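Local structure of glycosyl hydrolase (Rhizobium leguminosarum bv. trifolii, 5NDX) at residues A[53-67]-A[89-103]. The protein probably hydrolyses O-glycosidic bonds as a family 39 glycosidase, an orthologue of human α-L-iduronidase. The protein carries 2 engineered substitutions. Residues are numbered along the deposited sequence; the frame is centred on the assembly and turned at random.
Sequences IKFLRVHYLYNLLSA and RLKPFFELMGNPSGL. Unlike the reference sequence in segment 53-67: L65 (reference Val). With 8U8 ((2~{R},3~{S},4~{S},5~{R},6~{S})-6-(4-methyl-2-oxidanylidene-chromen-7-yl)oxy-3,4,5-tris(oxidanyl)oxane-2-carboxylic acid), chain N; 8U8 ((2~{R},3~{S},4~{S},5~{R},6~{S})-6-(4-methyl-2-oxidanylidene-chromen-7-yl)oxy-3,4,5-tris(oxidanyl)oxane-2-carboxylic acid), chain M.
E95 reaches across to H59 and R57, its carboxylate linking R57 of strand 55-58 and H59 just beyond it. H59 donates ND1 to E95 OE1 at 2.6 Å; the acceptor lies in the imidazole plane and offers its syn lone pair. Past CE1, at NE2, the ring donates to O3 of the 8U8 in chain M over 3.1 Å; this oxygen is also in the ring plane, and the two bonds together hold the ring's rotation. The other carboxylate oxygen, E95 OE2, lies over one face of the R57 guanidinium in a salt bridge to NH1. E142 and D264 also pair with NH1, whose place, and so these bridges, is less sure; E265 is met by NH2.

M97 can be followed outward from CB. Its CG stands anti to the backbone N (chi1 164°) and the chain stays extended, running out between the side chains of H59 and Y60. CG meets Y60 N and CD1, SD accepts a weak bond from Y60 N at 3.6 Å, and CE ends 3.5 Å from the centroid of the Y60 ring, 13° off its normal, while also lying over one H59 face nearer its rim. From the backbone of the same residue, M97 O accepts from Y62 N at 3.0 Å.

Elsewhere, L61 CD1 sits centrally over the F94 ring, 3.8 Å from its centroid. The strands themselves run parallel, their axes 33° apart, with L56 N bonded to K91 O and F93 N to L56 O (2.8 Å). This is the pairing of neighbouring strands in the TIM barrel of glycosyl hydrolase family 39, whose C-terminal strand ends and following loops here bring H59 to the bound sugar.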
ATOM      1  N   ILE A  53       0.848   4.992   1.470  1.00 31.47           N
ATOM      2  CA  ILE A  53       1.832   3.900   1.477  1.00 32.35           C
ATOM      3  C   ILE A  53       3.189   4.508   1.788  1.00 32.70           C
ATOM      4  O   ILE A  53       3.617   5.465   1.131  1.00 33.17           O
ATOM      5  CB  ILE A  53       1.901   3.128   0.141  1.00 31.74           C
ATOM      6  CG1 ILE A  53       0.576   2.379  -0.107  1.00 33.59           C
ATOM      7  CG2 ILE A  53       3.008   2.068   0.192  1.00 33.46           C
ATOM      8  CD1 ILE A  53       0.463   1.854  -1.525  1.00 33.35           C
ATOM      9  N   LYS A  54       3.856   3.916   2.764  1.00 31.84           N
ATOM     10  CA  LYS A  54       5.098   4.466   3.317  1.00 32.69           C
ATOM     11  C   LYS A  54       6.298   3.533   3.174  1.00 33.24           C
ATOM     12  O   LYS A  54       7.404   4.032   2.971  1.00 32.14           O
ATOM     13  CB  LYS A  54       4.879   4.805   4.767  1.00 33.12           C
ATOM     14  CG  LYS A  54       6.042   5.462   5.487  1.00 35.58           C
ATOM     15  CD  LYS A  54       5.590   5.901   6.871  1.00 36.36           C
ATOM     16  CE  LYS A  54       6.766   6.537   7.650  1.00 38.07           C
ATOM     17  NZ  LYS A  54       6.194   7.120   8.910  1.00 37.42           N
ATOM     18  N   PHE A  55       6.080   2.215   3.299  1.00 32.11           N
ATOM     19  CA  PHE A  55       7.140   1.212   3.272  1.00 33.28           C
ATOM     20  C   PHE A  55       7.041   0.285   2.074  1.00 33.85           C
ATOM     21  O   PHE A  55       5.937  -0.103   1.686  1.00 33.12           O
ATOM     22  CB  PHE A  55       7.137   0.402   4.569  1.00 34.42           C
ATOM     23  CG  PHE A  55       7.421   1.233   5.795  1.00 33.63           C
ATOM     24  CD1 PHE A  55       8.732   1.545   6.139  1.00 36.34           C
ATOM     25  CD2 PHE A  55       6.419   1.703   6.556  1.00 33.63           C
ATOM     26  CE1 PHE A  55       9.011   2.339   7.239  1.00 36.60           C
ATOM     27  CE2 PHE A  55       6.676   2.501   7.676  1.00 36.72           C
ATOM     28  CZ  PHE A  55       7.995   2.815   8.021  1.00 34.69           C
ATOM     29  N   LEU A  56       8.189  -0.034   1.477  1.00 33.66           N
ATOM     30  CA  LEU A  56       8.304  -1.057   0.456  1.00 34.85           C
ATOM     31  C   LEU A  56       9.164  -2.182   0.982  1.00 34.49           C
ATOM     32  O   LEU A  56      10.278  -1.925   1.461  1.00 35.40           O
ATOM     33  CB  LEU A  56       9.001  -0.510  -0.771  1.00 37.13           C
ATOM     34  CG  LEU A  56       8.317   0.450  -1.672  1.00 42.22           C
ATOM     35  CD1 LEU A  56       9.194   0.685  -2.891  1.00 44.62           C
ATOM     36  CD2 LEU A  56       6.955  -0.095  -2.105  1.00 45.00           C
ATOM     37  N   ARG A  57       8.672  -3.394   0.869  1.00 33.16           N
ATOM     38  CA  ARG A  57       9.346  -4.587   1.339  1.00 36.99           C
ATOM     39  C   ARG A  57       9.771  -5.341   0.080  1.00 38.04           C
ATOM     40  O   ARG A  57       8.969  -6.041  -0.553  1.00 38.70           O
ATOM     41  CB  ARG A  57       8.441  -5.426   2.211  1.00 38.72           C
ATOM     42  CG  ARG A  57       9.071  -6.717   2.724  1.00 41.80           C
ATOM     43  CD  ARG A  57       8.283  -7.334   3.888  1.00 45.32           C
ATOM     44  NE  ARG A  57       8.060  -8.731   3.608  1.00 58.30           N
ATOM     45  CZ  ARG A  57       8.782  -9.748   4.031  1.00 59.42           C
ATOM     46  NH1 ARG A  57       9.806  -9.582   4.821  1.00 72.93           N
ATOM     47  NH2 ARG A  57       8.473 -10.950   3.645  1.00 59.18           N
ATOM     48  N   VAL A  58      11.000  -5.108  -0.342  1.00 36.69           N
ATOM     49  CA  VAL A  58      11.477  -5.646  -1.621  1.00 39.26           C
ATOM     50  C   VAL A  58      12.501  -6.778  -1.368  1.00 40.45           C
ATOM     51  O   VAL A  58      13.529  -6.542  -0.684  1.00 39.62           O
ATOM     52  CB  VAL A  58      12.126  -4.542  -2.468  1.00 39.03           C
ATOM     53  CG1 VAL A  58      12.667  -5.122  -3.756  1.00 40.59           C
ATOM     54  CG2 VAL A  58      11.148  -3.385  -2.756  1.00 39.09           C
ATOM     55  N   HIS A  59      12.241  -7.956  -1.951  1.00 38.39           N
ATOM     56  CA  HIS A  59      13.087  -9.140  -1.751  1.00 42.31           C
ATOM     57  C   HIS A  59      14.420  -9.052  -2.487  1.00 40.61           C
ATOM     58  O   HIS A  59      14.479  -8.560  -3.621  1.00 42.42           O
ATOM     59  CB  HIS A  59      12.427 -10.424  -2.297  1.00 45.02           C
ATOM     60  CG  HIS A  59      11.327 -10.991  -1.467  1.00 47.61           C
ATOM     61  ND1 HIS A  59      11.092 -10.624  -0.159  1.00 49.10           N
ATOM     62  CD2 HIS A  59      10.442 -11.989  -1.744  1.00 48.76           C
ATOM     63  CE1 HIS A  59      10.087 -11.334   0.326  1.00 50.51           C
ATOM     64  NE2 HIS A  59       9.667 -12.160  -0.621  1.00 50.36           N
ATOM     65  N   TYR A  60      15.457  -9.586  -1.867  1.00 40.87           N
ATOM     66  CA  TYR A  60      16.786  -9.774  -2.498  1.00 42.52           C
ATOM     67  C   TYR A  60      17.490  -8.465  -2.843  1.00 42.43           C
ATOM     68  O   TYR A  60      18.160  -8.367  -3.868  1.00 42.17           O
ATOM     69  CB  TYR A  60      16.657 -10.637  -3.762  1.00 47.33           C
ATOM     70  CG  TYR A  60      16.058 -12.002  -3.527  1.00 49.31           C
ATOM     71  CD1 TYR A  60      16.775 -12.957  -2.804  1.00 54.99           C
ATOM     72  CD2 TYR A  60      14.828 -12.367  -4.063  1.00 52.71           C
ATOM     73  CE1 TYR A  60      16.287 -14.239  -2.600  1.00 56.92           C
ATOM     74  CE2 TYR A  60      14.314 -13.654  -3.864  1.00 55.53           C
ATOM     75  CZ  TYR A  60      15.061 -14.579  -3.122  1.00 57.67           C
ATOM     76  OH  TYR A  60      14.621 -15.846  -2.866  1.00 61.66           O
ATOM     77  N   LEU A  61      17.378  -7.456  -1.974  1.00 40.77           N
ATOM     78  CA  LEU A  61      18.146  -6.236  -2.180  1.00 40.49           C
ATOM     79  C   LEU A  61      19.661  -6.534  -2.324  1.00 41.80           C
ATOM     80  O   LEU A  61      20.313  -5.927  -3.157  1.00 42.32           O
ATOM     81  CB  LEU A  61      17.885  -5.210  -1.067  1.00 39.17           C
ATOM     82  CG  LEU A  61      16.528  -4.495  -1.229  1.00 38.59           C
ATOM     83  CD1 LEU A  61      16.159  -3.826   0.076  1.00 39.09           C
ATOM     84  CD2 LEU A  61      16.570  -3.517  -2.387  1.00 37.82           C
ATOM     85  N   TYR A  62      20.197  -7.481  -1.560  1.00 40.54           N
ATOM     86  CA  TYR A  62      21.652  -7.768  -1.656  1.00 42.15           C
ATOM     87  C   TYR A  62      22.099  -8.504  -2.945  1.00 43.60           C
ATOM     88  O   TYR A  62      23.289  -8.478  -3.263  1.00 45.64           O
ATOM     89  CB  TYR A  62      22.142  -8.509  -0.415  1.00 40.22           C
ATOM     90  CG  TYR A  62      22.300  -7.658   0.848  1.00 40.33           C
ATOM     91  CD1 TYR A  62      22.758  -6.339   0.790  1.00 41.04           C
ATOM     92  CD2 TYR A  62      22.003  -8.189   2.109  1.00 40.69           C
ATOM     93  CE1 TYR A  62      22.966  -5.576   1.941  1.00 42.06           C
ATOM     94  CE2 TYR A  62      22.182  -7.436   3.270  1.00 41.46           C
ATOM     95  CZ  TYR A  62      22.678  -6.125   3.177  1.00 42.15           C
ATOM     96  OH  TYR A  62      22.927  -5.364   4.295  1.00 41.52           O
ATOM     97  N   ASN A  63      21.173  -9.086  -3.721  1.00 42.43           N
ATOM     98  CA  ASN A  63      21.518  -9.561  -5.083  1.00 44.99           C
ATOM     99  C   ASN A  63      21.870  -8.424  -6.005  1.00 45.45           C
ATOM    100  O   ASN A  63      22.429  -8.668  -7.036  1.00 46.30           O
ATOM    101  CB  ASN A  63      20.401 -10.395  -5.726  1.00 46.67           C
ATOM    102  CG  ASN A  63      20.242 -11.757  -5.068  1.00 48.65           C
ATOM    103  OD1 ASN A  63      21.058 -12.181  -4.255  1.00 49.39           O
ATOM    104  ND2 ASN A  63      19.183 -12.434  -5.412  1.00 51.56           N
ATOM    105  N   LEU A  64      21.527  -7.190  -5.648  1.00 44.39           N
ATOM    106  CA  LEU A  64      21.968  -6.033  -6.397  1.00 45.87           C
ATOM    107  C   LEU A  64      23.469  -5.730  -6.203  1.00 47.00           C
ATOM    108  O   LEU A  64      24.039  -5.003  -6.999  1.00 47.56           O
ATOM    109  CB  LEU A  64      21.152  -4.784  -6.013  1.00 44.06           C
ATOM    110  CG  LEU A  64      19.654  -4.863  -6.362  1.00 45.96           C
ATOM    111  CD1 LEU A  64      18.913  -3.596  -5.982  1.00 44.14           C
ATOM    112  CD2 LEU A  64      19.424  -5.232  -7.840  1.00 46.84           C
ATOM    113  N   LEU A  65      24.077  -6.247  -5.144  1.00 46.45           N
ATOM    114  CA  LEU A  65      25.501  -6.035  -4.904  1.00 48.17           C
ATOM    115  C   LEU A  65      26.316  -7.076  -5.654  1.00 50.16           C
ATOM    116  O   LEU A  65      25.834  -8.146  -5.961  1.00 52.24           O
ATOM    117  CB  LEU A  65      25.808  -6.144  -3.413  1.00 47.59           C
ATOM    118  CG  LEU A  65      25.224  -5.090  -2.467  1.00 48.18           C
ATOM    119  CD1 LEU A  65      25.827  -5.288  -1.102  1.00 49.74           C
ATOM    120  CD2 LEU A  65      25.463  -3.685  -2.965  1.00 46.89           C
ATOM    121  N   SER A  66      27.565  -6.755  -5.929  1.00 53.52           N
ATOM    122  CA  SER A  66      28.516  -7.785  -6.377  1.00 56.68           C
ATOM    123  C   SER A  66      29.872  -7.529  -5.714  1.00 56.71           C
ATOM    124  O   SER A  66      30.175  -6.392  -5.307  1.00 54.50           O
ATOM    125  CB  SER A  66      28.593  -7.848  -7.916  1.00 55.21           C
ATOM    126  OG  SER A  66      28.963  -6.581  -8.392  1.00 55.11           O
ATOM    127  N   ALA A  67      30.626  -8.612  -5.513  1.00 59.91           N
ATOM    128  CA  ALA A  67      31.972  -8.541  -4.906  1.00 66.09           C
ATOM    129  C   ALA A  67      32.869  -7.801  -5.856  1.00 72.16           C
ATOM    130  O   ALA A  67      32.950  -8.170  -7.022  1.00 73.47           O
ATOM    131  CB  ALA A  67      32.554  -9.924  -4.676  1.00 66.36           C
ATOM    132  N   ARG A  89       9.454   9.361  -1.578  1.00 34.75           N
ATOM    133  CA  ARG A  89       9.007   9.408  -0.202  1.00 36.25           C
ATOM    134  C   ARG A  89       8.586   8.049   0.299  1.00 35.30           C
ATOM    135  O   ARG A  89       7.604   7.915   0.987  1.00 36.99           O
ATOM    136  CB  ARG A  89       7.883  10.457  -0.034  1.00 39.59           C
ATOM    137  CG  ARG A  89       8.258  11.843  -0.616  1.00 41.74           C
ATOM    138  CD  ARG A  89       7.240  12.929  -0.241  1.00 43.30           C
ATOM    139  NE  ARG A  89       5.922  12.692  -0.868  1.00 45.60           N
ATOM    140  CZ  ARG A  89       5.509  13.176  -2.049  1.00 49.30           C
ATOM    141  NH1 ARG A  89       6.311  13.938  -2.782  1.00 54.24           N
ATOM    142  NH2 ARG A  89       4.282  12.896  -2.514  1.00 45.95           N
ATOM    143  N   LEU A  90       9.334   7.027  -0.067  1.00 35.30           N
ATOM    144  CA  LEU A  90       9.106   5.682   0.403  1.00 35.01           C
ATOM    145  C   LEU A  90      10.330   5.257   1.211  1.00 34.82           C
ATOM    146  O   LEU A  90      11.431   5.725   0.954  1.00 35.11           O
ATOM    147  CB  LEU A  90       8.853   4.779  -0.771  1.00 34.74           C
ATOM    148  CG  LEU A  90       7.529   5.152  -1.479  1.00 37.15           C
ATOM    149  CD1 LEU A  90       7.467   4.541  -2.857  1.00 36.62           C
ATOM    150  CD2 LEU A  90       6.306   4.759  -0.646  1.00 37.10           C
ATOM    151  N   LYS A  91      10.111   4.386   2.182  1.00 33.41           N
ATOM    152  CA  LYS A  91      11.151   3.841   3.020  1.00 34.17           C
ATOM    153  C   LYS A  91      11.247   2.361   2.841  1.00 35.15           C
ATOM    154  O   LYS A  91      10.241   1.698   2.734  1.00 33.57           O
ATOM    155  CB  LYS A  91      10.824   4.131   4.481  1.00 34.59           C
ATOM    156  CG  LYS A  91      10.726   5.646   4.751  1.00 35.42           C
ATOM    157  CD  LYS A  91      10.153   5.964   6.087  1.00 35.82           C
ATOM    158  CE  LYS A  91       9.946   7.480   6.283  1.00 36.66           C
ATOM    159  NZ  LYS A  91      11.265   8.125   6.255  1.00 38.30           N
ATOM    160  N   PRO A  92      12.465   1.808   2.894  1.00 37.00           N
ATOM    161  CA  PRO A  92      12.524   0.369   2.820  1.00 35.63           C
ATOM    162  C   PRO A  92      12.150  -0.343   4.133  1.00 35.50           C
ATOM    163  O   PRO A  92      12.567   0.049   5.234  1.00 33.76           O
ATOM    164  CB  PRO A  92      13.983   0.117   2.445  1.00 37.42           C
ATOM    165  CG  PRO A  92      14.694   1.279   2.981  1.00 36.94           C
ATOM    166  CD  PRO A  92      13.792   2.417   2.692  1.00 36.36           C
ATOM    167  N   PHE A  93      11.358  -1.392   3.982  1.00 34.28           N
ATOM    168  CA  PHE A  93      11.198  -2.414   4.999  1.00 36.62           C
ATOM    169  C   PHE A  93      12.230  -3.429   4.508  1.00 36.59           C
ATOM    170  O   PHE A  93      11.954  -4.226   3.619  1.00 36.82           O
ATOM    171  CB  PHE A  93       9.752  -2.927   5.012  1.00 38.07           C
ATOM    172  CG  PHE A  93       9.426  -3.924   6.083  1.00 39.43           C
ATOM    173  CD1 PHE A  93      10.319  -4.288   7.077  1.00 39.05           C
ATOM    174  CD2 PHE A  93       8.165  -4.533   6.074  1.00 40.39           C
ATOM    175  CE1 PHE A  93       9.980  -5.236   8.036  1.00 39.75           C
ATOM    176  CE2 PHE A  93       7.832  -5.483   7.022  1.00 39.96           C
ATOM    177  CZ  PHE A  93       8.729  -5.817   8.027  1.00 41.14           C
ATOM    178  N   PHE A  94      13.456  -3.268   5.034  1.00 35.32           N
ATOM    179  CA  PHE A  94      14.696  -3.742   4.423  1.00 37.21           C
ATOM    180  C   PHE A  94      14.972  -5.158   4.915  1.00 37.08           C
ATOM    181  O   PHE A  94      15.413  -5.344   6.055  1.00 37.05           O
ATOM    182  CB  PHE A  94      15.864  -2.809   4.836  1.00 37.39           C
ATOM    183  CG  PHE A  94      17.088  -2.900   3.961  1.00 37.96           C
ATOM    184  CD1 PHE A  94      17.768  -4.096   3.779  1.00 40.21           C
ATOM    185  CD2 PHE A  94      17.590  -1.774   3.345  1.00 38.80           C
ATOM    186  CE1 PHE A  94      18.889  -4.158   2.958  1.00 39.84           C
ATOM    187  CE2 PHE A  94      18.714  -1.838   2.528  1.00 39.56           C
ATOM    188  CZ  PHE A  94      19.366  -3.026   2.349  1.00 39.72           C
ATOM    189  N   GLU A  95      14.704  -6.136   4.067  1.00 35.76           N
ATOM    190  CA  GLU A  95      15.027  -7.510   4.372  1.00 38.20           C
ATOM    191  C   GLU A  95      16.505  -7.695   4.091  1.00 38.34           C
ATOM    192  O   GLU A  95      16.978  -7.394   2.970  1.00 37.20           O
ATOM    193  CB  GLU A  95      14.235  -8.496   3.515  1.00 39.79           C
ATOM    194  CG  GLU A  95      12.729  -8.316   3.647  1.00 43.12           C
ATOM    195  CD  GLU A  95      11.981  -9.158   2.626  1.00 46.19           C
ATOM    196  OE1 GLU A  95      11.855  -8.701   1.454  1.00 47.70           O
ATOM    197  OE2 GLU A  95      11.582 -10.285   3.007  1.00 47.97           O
ATOM    198  N   LEU A  96      17.220  -8.173   5.099  1.00 39.84           N
ATOM    199  CA  LEU A  96      18.669  -8.391   4.971  1.00 42.57           C
ATOM    200  C   LEU A  96      18.862  -9.734   4.253  1.00 44.15           C
ATOM    201  O   LEU A  96      19.041 -10.773   4.870  1.00 45.25           O
ATOM    202  CB  LEU A  96      19.315  -8.355   6.348  1.00 42.68           C
ATOM    203  CG  LEU A  96      19.250  -6.966   6.998  1.00 42.63           C
ATOM    204  CD1 LEU A  96      19.661  -6.995   8.468  1.00 45.01           C
ATOM    205  CD2 LEU A  96      20.045  -5.922   6.234  1.00 42.86           C
ATOM    206  N   MET A  97      18.823  -9.687   2.928  1.00 43.95           N
ATOM    207  CA  MET A  97      18.528 -10.837   2.144  1.00 44.84           C
ATOM    208  C   MET A  97      19.127 -10.712   0.771  1.00 45.82           C
ATOM    209  O   MET A  97      19.091  -9.646   0.139  1.00 45.16           O
ATOM    210  CB  MET A  97      17.008 -10.911   2.062  1.00 48.07           C
ATOM    211  CG  MET A  97      16.374 -11.798   1.017  1.00 50.69           C
ATOM    212  SD  MET A  97      14.548 -11.573   0.971  1.00 50.73           S
ATOM    213  CE  MET A  97      14.184 -12.942  -0.125  1.00 51.46           C
ATOM    214  N   GLY A  98      19.617 -11.845   0.285  1.00 46.93           N
ATOM    215  CA  GLY A  98      20.314 -11.934  -0.991  1.00 48.97           C
ATOM    216  C   GLY A  98      21.748 -12.378  -0.738  1.00 50.61           C
ATOM    217  O   GLY A  98      22.173 -12.520   0.419  1.00 50.49           O
ATOM    218  N   ASN A  99      22.502 -12.560  -1.818  1.00 51.38           N
ATOM    219  CA  ASN A  99      23.816 -13.218  -1.718  1.00 52.88           C
ATOM    220  C   ASN A  99      24.756 -12.633  -2.758  1.00 51.12           C
ATOM    221  O   ASN A  99      24.821 -13.124  -3.887  1.00 51.99           O
ATOM    222  CB  ASN A  99      23.652 -14.734  -1.929  1.00 52.06           C
ATOM    223  CG  ASN A  99      24.928 -15.509  -1.637  1.00 55.71           C
ATOM    224  OD1 ASN A  99      25.964 -14.953  -1.242  1.00 56.89           O
ATOM    225  ND2 ASN A  99      24.856 -16.809  -1.808  1.00 60.17           N
ATOM    226  N   PRO A 100      25.459 -11.572  -2.398  1.00 51.18           N
ATOM    227  CA  PRO A 100      26.241 -10.877  -3.422  1.00 54.51           C
ATOM    228  C   PRO A 100      27.322 -11.778  -4.060  1.00 57.14           C
ATOM    229  O   PRO A 100      28.143 -12.330  -3.344  1.00 53.69           O
ATOM    230  CB  PRO A 100      26.886  -9.729  -2.656  1.00 53.05           C
ATOM    231  CG  PRO A 100      26.035  -9.556  -1.424  1.00 52.65           C
ATOM    232  CD  PRO A 100      25.627 -10.950  -1.074  1.00 53.19           C
ATOM    233  N   SER A 101      27.259 -11.913  -5.384  1.00 58.87           N
ATOM    234  CA  SER A 101      28.137 -12.771  -6.173  1.00 61.97           C
ATOM    235  C   SER A 101      28.177 -14.212  -5.650  1.00 64.20           C
ATOM    236  O   SER A 101      29.223 -14.821  -5.687  1.00 66.46           O
ATOM    237  CB  SER A 101      29.557 -12.191  -6.199  1.00 62.28           C
ATOM    238  OG  SER A 101      29.588 -10.869  -6.682  1.00 61.70           O
ATOM    239  N   GLY A 102      27.073 -14.738  -5.120  1.00 62.16           N
ATOM    240  CA  GLY A 102      27.070 -16.074  -4.503  1.00 64.05           C
ATOM    241  C   GLY A 102      28.090 -16.338  -3.386  1.00 65.12           C
ATOM    242  O   GLY A 102      28.345 -17.465  -3.047  1.00 70.49           O
ATOM    243  N   LEU A 103      28.656 -15.309  -2.787  1.00 66.15           N
ATOM    244  CA  LEU A 103      29.745 -15.476  -1.812  1.00 67.27           C
ATOM    245  C   LEU A 103      29.402 -16.234  -0.555  1.00 66.17           C
ATOM    246  O   LEU A 103      30.302 -16.764   0.073  1.00 69.49           O
ATOM    247  CB  LEU A 103      30.268 -14.127  -1.333  1.00 70.79           C
ATOM    248  CG  LEU A 103      31.461 -13.515  -2.042  1.00 77.32           C
ATOM    249  CD1 LEU A 103      31.360 -13.645  -3.554  1.00 77.71           C
ATOM    250  CD2 LEU A 103      31.556 -12.062  -1.599  1.00 77.38           C
TER
HETATM  251  C15 8U8 N 713       8.236  -3.588  10.908  1.00 39.80           C
HETATM  252  C13 8U8 N 713       7.707  -2.726  11.871  1.00 38.49           C
HETATM  253  C14 8U8 N 713       7.946  -2.958  13.219  1.00 37.93           C
HETATM  254  C16 8U8 N 713       7.488  -2.060  14.173  1.00 40.89           C
HETATM  255  O9  8U8 N 713       7.660  -2.308  15.359  1.00 43.88           O
HETATM  256  O8  8U8 N 713       6.737  -0.988  13.805  1.00 39.56           O
HETATM  257  C11 8U8 N 713       6.537  -0.718  12.498  1.00 36.64           C
HETATM  258  C10 8U8 N 713       5.855   0.442  12.230  1.00 36.69           C
HETATM  259  C12 8U8 N 713       7.002  -1.573  11.509  1.00 35.90           C
HETATM  260  C7  8U8 N 713       6.764  -1.210  10.183  1.00 34.62           C
HETATM  261  C8  8U8 N 713       6.065  -0.040   9.908  1.00 35.70           C
HETATM  262  C9  8U8 N 713       5.611   0.806  10.923  1.00 37.33           C
HETATM  263  O2  8U8 N 713       4.942   1.958  10.594  1.00 41.07           O
HETATM  264  C5  8U8 N 713       4.878   3.035  11.566  1.00 39.17           C
HETATM  265  O1  8U8 N 713       3.708   2.670  12.318  1.00 42.11           O
HETATM  266  C1  8U8 N 713       3.222   3.595  13.317  1.00 43.03           C
HETATM  267  C6  8U8 N 713       4.256   3.783  14.483  1.00 46.71           C
HETATM  268  O7  8U8 N 713       5.076   2.873  14.715  1.00 43.36           O
HETATM  269  O6  8U8 N 713       4.237   4.873  15.074  1.00 51.91           O
HETATM  270  C2  8U8 N 713       2.935   4.902  12.581  1.00 42.63           C
HETATM  271  O5  8U8 N 713       2.400   5.930  13.471  1.00 41.25           O
HETATM  272  C3  8U8 N 713       4.215   5.404  11.875  1.00 39.15           C
HETATM  273  O4  8U8 N 713       3.876   6.554  11.145  1.00 38.10           O
HETATM  274  C4  8U8 N 713       4.711   4.348  10.885  1.00 38.59           C
HETATM  275  O3  8U8 N 713       5.953   4.728  10.288  1.00 39.84           O
HETATM  276  C15 8U8 M 712       7.070 -22.321  -1.245  1.00126.91           C
HETATM  277  C13 8U8 M 712       6.271 -21.821  -0.192  1.00131.95           C
HETATM  278  C14 8U8 M 712       5.875 -22.698   0.821  1.00132.30           C
HETATM  279  C16 8U8 M 712       5.118 -22.235   1.900  1.00131.61           C
HETATM  280  O9  8U8 M 712       4.780 -23.072   2.736  1.00128.59           O
HETATM  281  O8  8U8 M 712       4.728 -20.913   1.987  1.00122.24           O
HETATM  282  C11 8U8 M 712       5.195 -20.001   1.073  1.00118.18           C
HETATM  283  C10 8U8 M 712       4.899 -18.647   1.261  1.00111.55           C
HETATM  284  C12 8U8 M 712       5.962 -20.448  -0.037  1.00128.18           C
HETATM  285  C7  8U8 M 712       6.445 -19.471  -0.930  1.00122.67           C
HETATM  286  C8  8U8 M 712       6.152 -18.117  -0.735  1.00115.94           C
HETATM  287  C9  8U8 M 712       5.369 -17.692   0.351  1.00109.17           C
HETATM  288  O2  8U8 M 712       5.083 -16.365   0.604  1.00 90.24           O
HETATM  289  C5  8U8 M 712       5.041 -15.308  -0.432  1.00 68.08           C
HETATM  290  O1  8U8 M 712       4.255 -15.778  -1.538  1.00 60.78           O
HETATM  291  C1  8U8 M 712       4.353 -15.111  -2.737  1.00 48.18           C
HETATM  292  C6  8U8 M 712       3.009 -15.123  -3.195  1.00 35.15           C
HETATM  293  O7  8U8 M 712       2.854 -15.062  -4.409  1.00 37.79           O
HETATM  294  O6  8U8 M 712       2.145 -15.163  -2.338  1.00 37.30           O
HETATM  295  C2  8U8 M 712       4.755 -13.605  -2.677  1.00 59.96           C
HETATM  296  O5  8U8 M 712       3.608 -12.834  -2.261  1.00 54.97           O
HETATM  297  C3  8U8 M 712       6.031 -13.325  -1.769  1.00 54.95           C
HETATM  298  O4  8U8 M 712       7.088 -12.910  -2.562  1.00 55.21           O
HETATM  299  C4  8U8 M 712       6.431 -14.581  -0.931  1.00 66.47           C
HETATM  300  O3  8U8 M 712       7.385 -14.148   0.123  1.00 53.88           O
HETATM  301  O   HOH W   1       4.790   7.965   1.215  1.00 39.93           O
HETATM  302  O   HOH W   2      15.834  -7.624   0.499  1.00 37.21           O
HETATM  303  O   HOH W   3      13.455  -5.289   1.597  1.00 41.80           O